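Local coordinates for protein putative phthiocerol dimycocerosate transporter LppX (PDB 2BYO) that probably carries phthiocerol dimycocerosates from the cell membrane towards the outer membrane, holding the lipid in a large hydrophobic cavity, at residues Q30-T35 / H179-A184; S40-V45 / T196-N201; T148-A153 / K164-A169. One frame throughout, in Å; residues are numbered along the deposited sequence.

Contact 1 of 3, residues Q30-T35 / H179-A184; sequences QSLDAT and HHLVRA. With HXA (docosa-4,7,10,13,16,19-hexaenoic acid), chain I.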
loop_
_atom_site.group_PDB
_atom_site.type_symbol
_atom_site.label_atom_id
_atom_site.label_comp_id
_atom_site.label_asym_id
_atom_site.label_seq_id
_atom_site.Cartn_x
_atom_site.Cartn_y
_atom_site.Cartn_z
ATOM N N GLN A 30 6.090 14.977 0.665
ATOM C CA GLN A 30 6.950 14.730 1.821
ATOM C C GLN A 30 6.804 13.294 2.358
ATOM O O GLN A 30 7.810 12.670 2.697
ATOM C CB GLN A 30 6.677 15.733 2.937
ATOM C CG GLN A 30 7.115 17.157 2.636
ATOM C CD GLN A 30 8.591 17.437 2.941
ATOM O OE1 GLN A 30 9.290 16.615 3.528
ATOM N NE2 GLN A 30 9.057 18.613 2.548
ATOM N N SER A 31 5.574 12.769 2.444
ATOM C CA SER A 31 5.388 11.396 2.950
ATOM C C SER A 31 5.844 10.354 1.951
ATOM O O SER A 31 6.363 9.317 2.349
ATOM C CB SER A 31 3.943 11.090 3.391
ATOM O OG SER A 31 3.067 10.986 2.284
ATOM N N LEU A 32 5.652 10.623 0.662
ATOM C CA LEU A 32 6.090 9.694 -0.382
ATOM C C LEU A 32 7.612 9.643 -0.454
ATOM O O LEU A 32 8.186 8.571 -0.620
ATOM C CB LEU A 32 5.495 10.075 -1.742
ATOM C CG LEU A 32 3.970 9.958 -1.884
ATOM C CD1 LEU A 32 3.548 10.265 -3.305
ATOM C CD2 LEU A 32 3.471 8.574 -1.484
ATOM N N ASP A 33 8.266 10.791 -0.307
ATOM C CA ASP A 33 9.727 10.832 -0.229
ATOM C C ASP A 33 10.255 10.111 1.013
ATOM O O ASP A 33 11.239 9.383 0.932
ATOM C CB ASP A 33 10.236 12.268 -0.257
ATOM C CG ASP A 33 10.074 12.916 -1.619
ATOM O OD1 ASP A 33 9.915 12.190 -2.630
ATOM O OD2 ASP A 33 10.115 14.152 -1.681
ATOM N N ALA A 34 9.592 10.285 2.152
ATOM C CA ALA A 34 9.976 9.545 3.351
ATOM C C ALA A 34 9.830 8.045 3.096
ATOM O O ALA A 34 10.713 7.269 3.433
ATOM C CB ALA A 34 9.154 9.983 4.544
ATOM N N THR A 35 8.736 7.652 2.451
ATOM C CA THR A 35 8.503 6.254 2.110
ATOM C C THR A 35 9.590 5.699 1.185
ATOM O O THR A 35 10.093 4.587 1.399
ATOM C CB THR A 35 7.102 6.065 1.479
ATOM O OG1 THR A 35 6.110 6.533 2.398
ATOM C CG2 THR A 35 6.831 4.617 1.165
ATOM N N HIS A 179 7.189 12.651 8.691
ATOM C CA HIS A 179 6.292 12.589 7.519
ATOM C C HIS A 179 5.944 11.161 7.100
ATOM O O HIS A 179 5.638 10.916 5.941
ATOM C CB HIS A 179 6.890 13.356 6.334
ATOM C CG HIS A 179 6.901 14.843 6.520
ATOM N ND1 HIS A 179 8.039 15.545 6.837
ATOM C CD2 HIS A 179 5.910 15.758 6.425
ATOM C CE1 HIS A 179 7.754 16.828 6.939
ATOM N NE2 HIS A 179 6.468 16.987 6.688
ATOM N N HIS A 180 5.970 10.217 8.037
ATOM C CA HIS A 180 5.707 8.819 7.688
ATOM C C HIS A 180 4.314 8.715 7.100
ATOM O O HIS A 180 3.387 9.365 7.584
ATOM C CB HIS A 180 5.768 7.897 8.906
ATOM C CG HIS A 180 7.153 7.618 9.393
ATOM N ND1 HIS A 180 7.455 7.497 10.736
ATOM C CD2 HIS A 180 8.311 7.426 8.722
ATOM C CE1 HIS A 180 8.745 7.242 10.867
ATOM N NE2 HIS A 180 9.286 7.189 9.662
ATOM N N LEU A 181 4.176 7.907 6.060
ATOM C CA LEU A 181 2.862 7.594 5.524
ATOM C C LEU A 181 2.278 6.485 6.398
ATOM O O LEU A 181 2.436 5.292 6.097
ATOM C CB LEU A 181 2.971 7.166 4.055
ATOM C CG LEU A 181 1.636 6.922 3.336
ATOM C CD1 LEU A 181 0.731 8.165 3.341
ATOM C CD2 LEU A 181 1.901 6.486 1.890
ATOM N N VAL A 182 1.639 6.876 7.498
ATOM C CA VAL A 182 1.166 5.905 8.497
ATOM C C VAL A 182 0.082 5.011 7.880
ATOM O O VAL A 182 0.074 3.788 8.065
ATOM C CB VAL A 182 0.639 6.610 9.773
ATOM C CG1 VAL A 182 0.124 5.591 10.792
ATOM C CG2 VAL A 182 1.726 7.463 10.393
ATOM N N ARG A 183 -0.807 5.628 7.110
ATOM C CA ARG A 183 -1.864 4.898 6.455
ATOM C C ARG A 183 -2.256 5.533 5.117
ATOM O O ARG A 183 -2.145 6.756 4.911
ATOM C CB ARG A 183 -3.070 4.796 7.403
ATOM C CG ARG A 183 -4.272 3.994 6.897
ATOM C CD ARG A 183 -5.285 3.767 8.021
ATOM N NE ARG A 183 -4.782 2.797 8.995
ATOM C CZ ARG A 183 -5.364 2.520 10.157
ATOM N NH1 ARG A 183 -6.466 3.156 10.532
ATOM N NH2 ARG A 183 -4.829 1.606 10.960
ATOM N N ALA A 184 -2.702 4.669 4.210
ATOM C CA ALA A 184 -3.261 5.075 2.934
ATOM C C ALA A 184 -4.389 4.123 2.596
ATOM O O ALA A 184 -4.275 2.919 2.806
ATOM C CB ALA A 184 -2.193 5.037 1.865
HETATM C C1 HXA I . 10.050 3.112 -4.226
HETATM O O1 HXA I . 10.944 3.038 -5.104
HETATM O O2 HXA I . 8.916 3.594 -4.448
HETATM C C2 HXA I . 10.374 2.604 -2.835
HETATM C C3 HXA I . 9.218 1.791 -2.246
HETATM C C4 HXA I . 9.726 0.694 -1.302
HETATM C C5 HXA I . 9.357 0.932 0.165
HETATM C C6 HXA I . 8.288 -0.042 0.674
HETATM C C7 HXA I . 6.990 0.662 1.045
HETATM C C8 HXA I . 5.787 -0.250 0.834
HETATM C C9 HXA I . 4.490 0.455 1.233
HETATM C C10 HXA I . 3.623 0.854 0.037
HETATM C C11 HXA I . 3.851 2.297 -0.425
HETATM C C12 HXA I . 2.711 3.237 -0.026
HETATM C C13 HXA I . 1.571 3.258 -1.051
HETATM C C14 HXA I . 1.554 4.525 -1.914
HETATM C C15 HXA I . 0.261 5.324 -1.734
HETATM C C16 HXA I . 0.217 6.503 -2.703
HETATM C C17 HXA I . -0.761 7.583 -2.255
HETATM C C18 HXA I . -1.293 8.362 -3.462
HETATM C C19 HXA I . -1.790 9.759 -3.096
HETATM C C20 HXA I . -3.227 9.728 -2.588
HETATM C C21 HXA I . -3.741 11.132 -2.272
HETATM C C22 HXA I . -4.902 11.145 -1.294
HETATM O O HOH W 1 6.446 6.391 5.239
#
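S31 of helix 22-36 meets H179, just ahead of strand 181-187, at a CA-CA distance of 4.8 Å, with the short segments of helix and strand running at 109° to each other. H179 has a left-handed backbone conformation, and its carbonyl O lies 3.0 Å from S31 CA, a CA-H...O contact; A34 CB packs near the same oxygen. On the outer side the H179 imidazole lies against Q30. Q30 CB sits over one ring face, 3.8 Å from the centroid, a CH-pi contact displaced toward the rim at CG and CD2. The bend at chi2 (-85°) brings Q30 CD near H179 CE1, and the amide plane is turned 31° from the ring plane.

Inward from there, T35 OG1 packs on L181 CB at 3.6 Å and gives its proton to S31 O, which T35 N reaches from the other face of the carbonyl plane. T35 OG1 also accepts a bond from a water at 2.9 Å, and the water in turn accepts from L181 N, bridging helix and strand. S31 OG, near L181 CD1, is satisfied by I28 O within the helix. L181, the centre of an inverse gamma turn, has CG anti to the backbone N. L181 CD2 meets L32 CD2 at 4.3 Å. On the lipid side, L181 CD2 lies 3.9 Å from C12 of docosahexaenoic acid. T35 CG2 and L32 CD2 approach the same chain, near C7 and C16 respectively. The N-terminal helix is thus laid across the start of a sheet strand, with T35 and L181 lining the lipid pocket inside the U-shaped beta-half-barrel of the LppX/LprAFG family.

Contact 2 of 3, residues S40-V45 / T196-N201; sequences SVHVAV and TQSKWN. With ZN (zinc ion), chain C; HXA (docosa-4,7,10,13,16,19-hexaenoic acid), chain I.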
loop_
_atom_site.group_PDB
_atom_site.type_symbol
_atom_site.label_atom_id
_atom_site.label_comp_id
_atom_site.label_asym_id
_atom_site.label_seq_id
_atom_site.Cartn_x
_atom_site.Cartn_y
_atom_site.Cartn_z
ATOM N N SER A 40 13.621 -0.306 5.522
ATOM C CA SER A 40 12.711 -1.403 5.865
ATOM C C SER A 40 11.447 -0.862 6.504
ATOM O O SER A 40 11.433 0.254 7.016
ATOM C CB SER A 40 13.392 -2.417 6.792
ATOM O OG SER A 40 13.741 -1.835 8.037
ATOM N N VAL A 41 10.379 -1.646 6.451
ATOM C CA VAL A 41 9.099 -1.225 6.991
ATOM C C VAL A 41 8.219 -2.464 7.192
ATOM O O VAL A 41 8.429 -3.479 6.544
ATOM C CB VAL A 41 8.414 -0.183 6.037
ATOM C CG1 VAL A 41 8.029 -0.819 4.709
ATOM C CG2 VAL A 41 7.201 0.464 6.689
ATOM N N HIS A 42 7.273 -2.385 8.119
ATOM C CA HIS A 42 6.243 -3.414 8.272
ATOM C C HIS A 42 4.981 -2.846 7.645
ATOM O O HIS A 42 4.669 -1.662 7.850
ATOM C CB HIS A 42 6.034 -3.744 9.752
ATOM C CG HIS A 42 5.006 -4.805 10.006
ATOM N ND1 HIS A 42 5.330 -6.138 10.156
ATOM C CD2 HIS A 42 3.667 -4.723 10.181
ATOM C CE1 HIS A 42 4.232 -6.830 10.397
ATOM N NE2 HIS A 42 3.207 -5.997 10.398
ATOM N N VAL A 43 4.311 -3.654 6.825
ATOM C CA VAL A 43 3.065 -3.258 6.172
ATOM C C VAL A 43 1.919 -4.205 6.548
ATOM O O VAL A 43 2.066 -5.446 6.502
ATOM C CB VAL A 43 3.203 -3.207 4.634
ATOM C CG1 VAL A 43 1.856 -3.004 3.988
ATOM C CG2 VAL A 43 4.115 -2.063 4.216
ATOM N N ALA A 44 0.798 -3.595 6.939
ATOM C CA ALA A 44 -0.438 -4.295 7.206
ATOM C C ALA A 44 -1.466 -3.870 6.170
ATOM O O ALA A 44 -1.834 -2.687 6.074
ATOM C CB ALA A 44 -0.925 -3.983 8.596
ATOM N N VAL A 45 -1.907 -4.830 5.376
ATOM C CA VAL A 45 -2.954 -4.608 4.390
ATOM C C VAL A 45 -4.265 -5.194 4.906
ATOM O O VAL A 45 -4.315 -6.342 5.333
ATOM C CB VAL A 45 -2.595 -5.245 3.034
ATOM C CG1 VAL A 45 -3.718 -5.019 2.023
ATOM C CG2 VAL A 45 -1.268 -4.677 2.502
ATOM N N THR A 196 -1.332 0.139 6.114
ATOM C CA THR A 196 -0.813 0.786 7.298
ATOM C C THR A 196 0.667 0.414 7.472
ATOM O O THR A 196 1.022 -0.771 7.494
ATOM C CB THR A 196 -1.656 0.380 8.529
ATOM O OG1 THR A 196 -3.029 0.731 8.290
ATOM C CG2 THR A 196 -1.172 1.075 9.810
ATOM N N GLN A 197 1.522 1.439 7.573
ATOM C CA GLN A 197 2.958 1.243 7.807
ATOM C C GLN A 197 3.314 1.359 9.294
ATOM O O GLN A 197 2.684 2.111 10.050
ATOM C CB GLN A 197 3.787 2.287 7.044
ATOM C CG GLN A 197 3.690 2.228 5.524
ATOM C CD GLN A 197 4.541 3.285 4.837
ATOM O OE1 GLN A 197 5.415 3.907 5.452
ATOM N NE2 GLN A 197 4.299 3.482 3.549
ATOM N N SER A 198 4.364 0.639 9.682
ATOM C CA SER A 198 4.955 0.740 11.015
ATOM C C SER A 198 6.370 0.188 10.964
ATOM O O SER A 198 6.821 -0.297 9.924
ATOM C CB SER A 198 4.114 -0.038 12.033
ATOM O OG SER A 198 3.995 -1.400 11.647
ATOM N N LYS A 199 7.069 0.254 12.091
ATOM C CA LYS A 199 8.398 -0.373 12.244
ATOM C C LYS A 199 9.420 0.144 11.235
ATOM O O LYS A 199 10.313 -0.577 10.794
ATOM C CB LYS A 199 8.295 -1.906 12.193
ATOM C CG LYS A 199 7.256 -2.475 13.187
ATOM C CD LYS A 199 7.376 -3.977 13.345
ATOM C CE LYS A 199 8.474 -4.386 14.311
ATOM N NZ LYS A 199 8.094 -4.193 15.739
ATOM N N TRP A 200 9.287 1.420 10.898
ATOM C CA TRP A 200 10.152 2.063 9.920
ATOM C C TRP A 200 11.601 1.879 10.318
ATOM O O TRP A 200 11.982 2.237 11.429
ATOM C CB TRP A 200 9.830 3.557 9.831
ATOM C CG TRP A 200 8.387 3.826 9.446
ATOM C CD1 TRP A 200 7.873 3.897 8.178
ATOM C CD2 TRP A 200 7.281 4.058 10.341
ATOM N NE1 TRP A 200 6.515 4.168 8.228
ATOM C CE2 TRP A 200 6.129 4.273 9.538
ATOM C CE3 TRP A 200 7.157 4.118 11.740
ATOM C CZ2 TRP A 200 4.869 4.527 10.087
ATOM C CZ3 TRP A 200 5.901 4.379 12.289
ATOM C CH2 TRP A 200 4.770 4.578 11.457
ATOM N N ASN A 201 12.388 1.303 9.408
ATOM C CA ASN A 201 13.811 1.109 9.591
ATOM C C ASN A 201 14.201 0.221 10.781
ATOM O O ASN A 201 15.351 0.227 11.224
ATOM C CB ASN A 201 14.532 2.463 9.616
ATOM C CG ASN A 201 14.474 3.177 8.273
ATOM O OD1 ASN A 201 14.435 2.538 7.224
ATOM N ND2 ASN A 201 14.491 4.500 8.299
HETATM ZN ZN ZN C . 1.606 -6.541 11.384
HETATM C C1 HXA I . 10.050 3.112 -4.226
HETATM O O1 HXA I . 10.944 3.038 -5.104
HETATM O O2 HXA I . 8.916 3.594 -4.448
HETATM C C2 HXA I . 10.374 2.604 -2.835
HETATM C C3 HXA I . 9.218 1.791 -2.246
HETATM C C4 HXA I . 9.726 0.694 -1.302
HETATM C C5 HXA I . 9.357 0.932 0.165
HETATM C C6 HXA I . 8.288 -0.042 0.674
HETATM C C7 HXA I . 6.990 0.662 1.045
HETATM C C8 HXA I . 5.787 -0.250 0.834
HETATM C C9 HXA I . 4.490 0.455 1.233
HETATM C C10 HXA I . 3.623 0.854 0.037
HETATM C C11 HXA I . 3.851 2.297 -0.425
HETATM C C12 HXA I . 2.711 3.237 -0.026
HETATM C C13 HXA I . 1.571 3.258 -1.051
HETATM C C14 HXA I . 1.554 4.525 -1.914
HETATM C C15 HXA I . 0.261 5.324 -1.734
HETATM C C16 HXA I . 0.217 6.503 -2.703
HETATM C C17 HXA I . -0.761 7.583 -2.255
HETATM C C18 HXA I . -1.293 8.362 -3.462
HETATM C C19 HXA I . -1.790 9.759 -3.096
HETATM C C20 HXA I . -3.227 9.728 -2.588
HETATM C C21 HXA I . -3.741 11.132 -2.272
HETATM C C22 HXA I . -4.902 11.145 -1.294
HETATM O O HOH W 2 -4.109 -1.521 7.504
HETATM O O HOH W 3 1.054 -4.851 12.786
HETATM O O HOH W 4 2.062 -8.563 12.645
#
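H42 and A44 pair with S198 and T196 in an antiparallel ladder that joins strand 40-49, near the N-terminus, to strand 191-198, the last strand in the sequence, which lies mid-sheet in the half-barrel. Both are hydrogen-bonded pairs, with H42 N to S198 O at 2.8 Å and A44 N to T196 O at 2.9 Å, each answered by the reciprocal bond. V43 and Q197 form the non-hydrogen-bonded pair between them and turn to the face that meets the bound lipid, where V43 CG2 and Q197 NE2 both lie close to docosahexaenoic acid C9.

Past S198 the backbone leaves strand geometry, yet N201 N still bonds S40 O at 2.8 Å, coming from well above the carbonyl plane. V41 CG2 touches S198 O and also packs on the indole, 3.8 Å from W200 CD1. The amide of Q197 is held from the same indole: W200 NE1 donates to Q197 OE1 at 3.0 Å, on a lone pair and in the ring plane.

On the other face H42 CG is anti to the backbone N (chi1 -179°), and the imidazole lies obliquely near S198 OG and K199 CD. H42 ND1 binds one zinc ion with D63; H42 NE2 binds another at 2.0 Å, whose shell is completed by D61 OD2 and two waters, at 2.3 Å and 2.4 Å.

Contact 3 of 3, residues T148-A153 / K164-A169; sequences TGTIPA and KSARPA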
loop_
_atom_site.group_PDB
_atom_site.type_symbol
_atom_site.label_atom_id
_atom_site.label_comp_id
_atom_site.label_asym_id
_atom_site.label_seq_id
_atom_site.Cartn_x
_atom_site.Cartn_y
_atom_site.Cartn_z
ATOM N N THR A 148 -7.769 13.777 2.214
ATOM C CA THR A 148 -8.534 13.028 1.238
ATOM C C THR A 148 -8.312 13.626 -0.131
ATOM O O THR A 148 -7.929 14.779 -0.264
ATOM C CB THR A 148 -10.042 13.075 1.546
ATOM O OG1 THR A 148 -10.465 14.441 1.647
ATOM C CG2 THR A 148 -10.346 12.365 2.847
ATOM N N GLY A 149 -8.595 12.845 -1.155
ATOM C CA GLY A 149 -8.398 13.288 -2.532
ATOM C C GLY A 149 -9.042 12.295 -3.464
ATOM O O GLY A 149 -9.482 11.234 -3.026
ATOM N N THR A 150 -9.096 12.640 -4.745
ATOM C CA THR A 150 -9.695 11.784 -5.747
ATOM C C THR A 150 -8.611 11.373 -6.752
ATOM O O THR A 150 -7.887 12.217 -7.275
ATOM C CB THR A 150 -10.880 12.501 -6.401
ATOM O OG1 THR A 150 -11.926 12.627 -5.426
ATOM C CG2 THR A 150 -11.406 11.745 -7.626
ATOM N N ILE A 151 -8.491 10.067 -6.976
ATOM C CA ILE A 151 -7.443 9.499 -7.822
ATOM C C ILE A 151 -8.038 9.143 -9.186
ATOM O O ILE A 151 -9.069 8.485 -9.253
ATOM C CB ILE A 151 -6.806 8.254 -7.138
ATOM C CG1 ILE A 151 -6.182 8.671 -5.798
ATOM C CG2 ILE A 151 -5.754 7.603 -8.035
ATOM C CD1 ILE A 151 -5.452 7.557 -5.063
ATOM N N PRO A 152 -7.390 9.583 -10.280
ATOM C CA PRO A 152 -7.932 9.321 -11.610
ATOM C C PRO A 152 -7.914 7.837 -11.949
ATOM O O PRO A 152 -7.034 7.112 -11.488
ATOM C CB PRO A 152 -6.996 10.095 -12.540
ATOM C CG PRO A 152 -5.758 10.318 -11.774
ATOM C CD PRO A 152 -6.106 10.305 -10.327
ATOM N N ALA A 153 -8.889 7.399 -12.740
ATOM C CA ALA A 153 -9.048 5.984 -13.085
ATOM C C ALA A 153 -7.733 5.334 -13.522
ATOM O O ALA A 153 -7.434 4.212 -13.127
ATOM C CB ALA A 153 -10.092 5.824 -14.171
ATOM N N LYS A 164 -13.029 1.692 -13.557
ATOM C CA LYS A 164 -13.579 2.471 -14.664
ATOM C C LYS A 164 -13.799 3.950 -14.351
ATOM O O LYS A 164 -14.149 4.722 -15.250
ATOM C CB LYS A 164 -14.906 1.860 -15.120
ATOM C CG LYS A 164 -14.788 0.460 -15.696
ATOM C CD LYS A 164 -13.995 0.436 -16.998
ATOM C CE LYS A 164 -14.190 -0.880 -17.727
ATOM N NZ LYS A 164 -13.791 -2.055 -16.897
ATOM N N SER A 165 -13.614 4.353 -13.097
ATOM C CA SER A 165 -13.796 5.754 -12.721
ATOM C C SER A 165 -12.774 6.203 -11.704
ATOM O O SER A 165 -12.040 5.383 -11.121
ATOM C CB SER A 165 -15.216 6.007 -12.186
ATOM O OG SER A 165 -15.444 5.346 -10.947
ATOM N N ALA A 166 -12.721 7.517 -11.508
ATOM C CA ALA A 166 -11.897 8.108 -10.462
ATOM C C ALA A 166 -12.453 7.691 -9.104
ATOM O O ALA A 166 -13.670 7.629 -8.923
ATOM C CB ALA A 166 -11.878 9.628 -10.592
ATOM N N ARG A 167 -11.570 7.397 -8.156
ATOM C CA ARG A 167 -11.993 6.892 -6.851
ATOM C C ARG A 167 -11.459 7.748 -5.703
ATOM O O ARG A 167 -10.388 8.342 -5.828
ATOM C CB ARG A 167 -11.537 5.442 -6.677
ATOM C CG ARG A 167 -12.091 4.460 -7.725
ATOM C CD ARG A 167 -13.612 4.450 -7.814
ATOM N NE ARG A 167 -14.241 4.289 -6.505
ATOM C CZ ARG A 167 -15.537 4.488 -6.252
ATOM N NH1 ARG A 167 -16.374 4.852 -7.220
ATOM N NH2 ARG A 167 -16.004 4.322 -5.014
ATOM N N PRO A 168 -12.218 7.823 -4.588
ATOM C CA PRO A 168 -11.735 8.533 -3.412
ATOM C C PRO A 168 -10.616 7.761 -2.718
ATOM O O PRO A 168 -10.634 6.529 -2.676
ATOM C CB PRO A 168 -12.961 8.638 -2.496
ATOM C CG PRO A 168 -14.009 7.784 -3.070
ATOM C CD PRO A 168 -13.572 7.270 -4.402
ATOM N N ALA A 169 -9.649 8.502 -2.207
ATOM C CA ALA A 169 -8.550 7.942 -1.463
ATOM C C ALA A 169 -8.265 8.842 -0.263
ATOM O O ALA A 169 -8.738 9.994 -0.205
ATOM C CB ALA A 169 -7.324 7.820 -2.351
#
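I151 has CG1 anti to its carbonyl carbon (chi1 -61°) and an extended chi2 of -177°, which carries CD1 onto the methyl of A169. The modelled 3.3 Å between I151 CD1 and A169 CB is tighter than usual for two carbons, so its exact value is doubtful. On the opposite face of the same strand T150 CG2, anti to its backbone N, reaches A166 CB at 3.7 Å. The backbones between are joined as an antiparallel ladder. G149 N bonds A169 O at 3.0 Å and A169 N bonds G149 O at 2.9 Å; I151 and R167 do the same, and I151 N to R167 O is nearly straight at 177°. T150 and P168 form the non-hydrogen-bonded pair, where P168 needs no N-H toward this strand. Beyond the ladder A166 CA lies 3.1 Å from I151 O, and A153 CB rests against S165 O.

R167 turns its NE to D187 O on the neighbouring strand 181-187, and T148 OG1 is held by Q134 of strand 129-139. P152 is the N-cap of helix 153-159, which lies in the connection between the paired strands; its V156 packs against both I151 and R167 where strand 142-151, flanked by 129-139 and 167-174, ends.

All three contacts reach one antiparallel sheet, contact 1 by laying a helix against it, and border the same docosahexaenoic acid: contacts 1 and 2 along its carboxyl and middle part, overlapping at C12, and contact 3, through I151 (about 4 Å between nearest atoms), near the far end of the tail. Contacts 1 and 2, centred about 11 Å apart, touch directly, with V182 O to Q197 N at 2.8 Å and R183 NE to T196 OG1 at 2.8 Å, while the zinc ligand H180 of contact 1 stacks on W200 of contact 2. Contact 3 is centred about 19 Å from contact 1 and about 24 Å from contact 2, across the chain's centre from the latter.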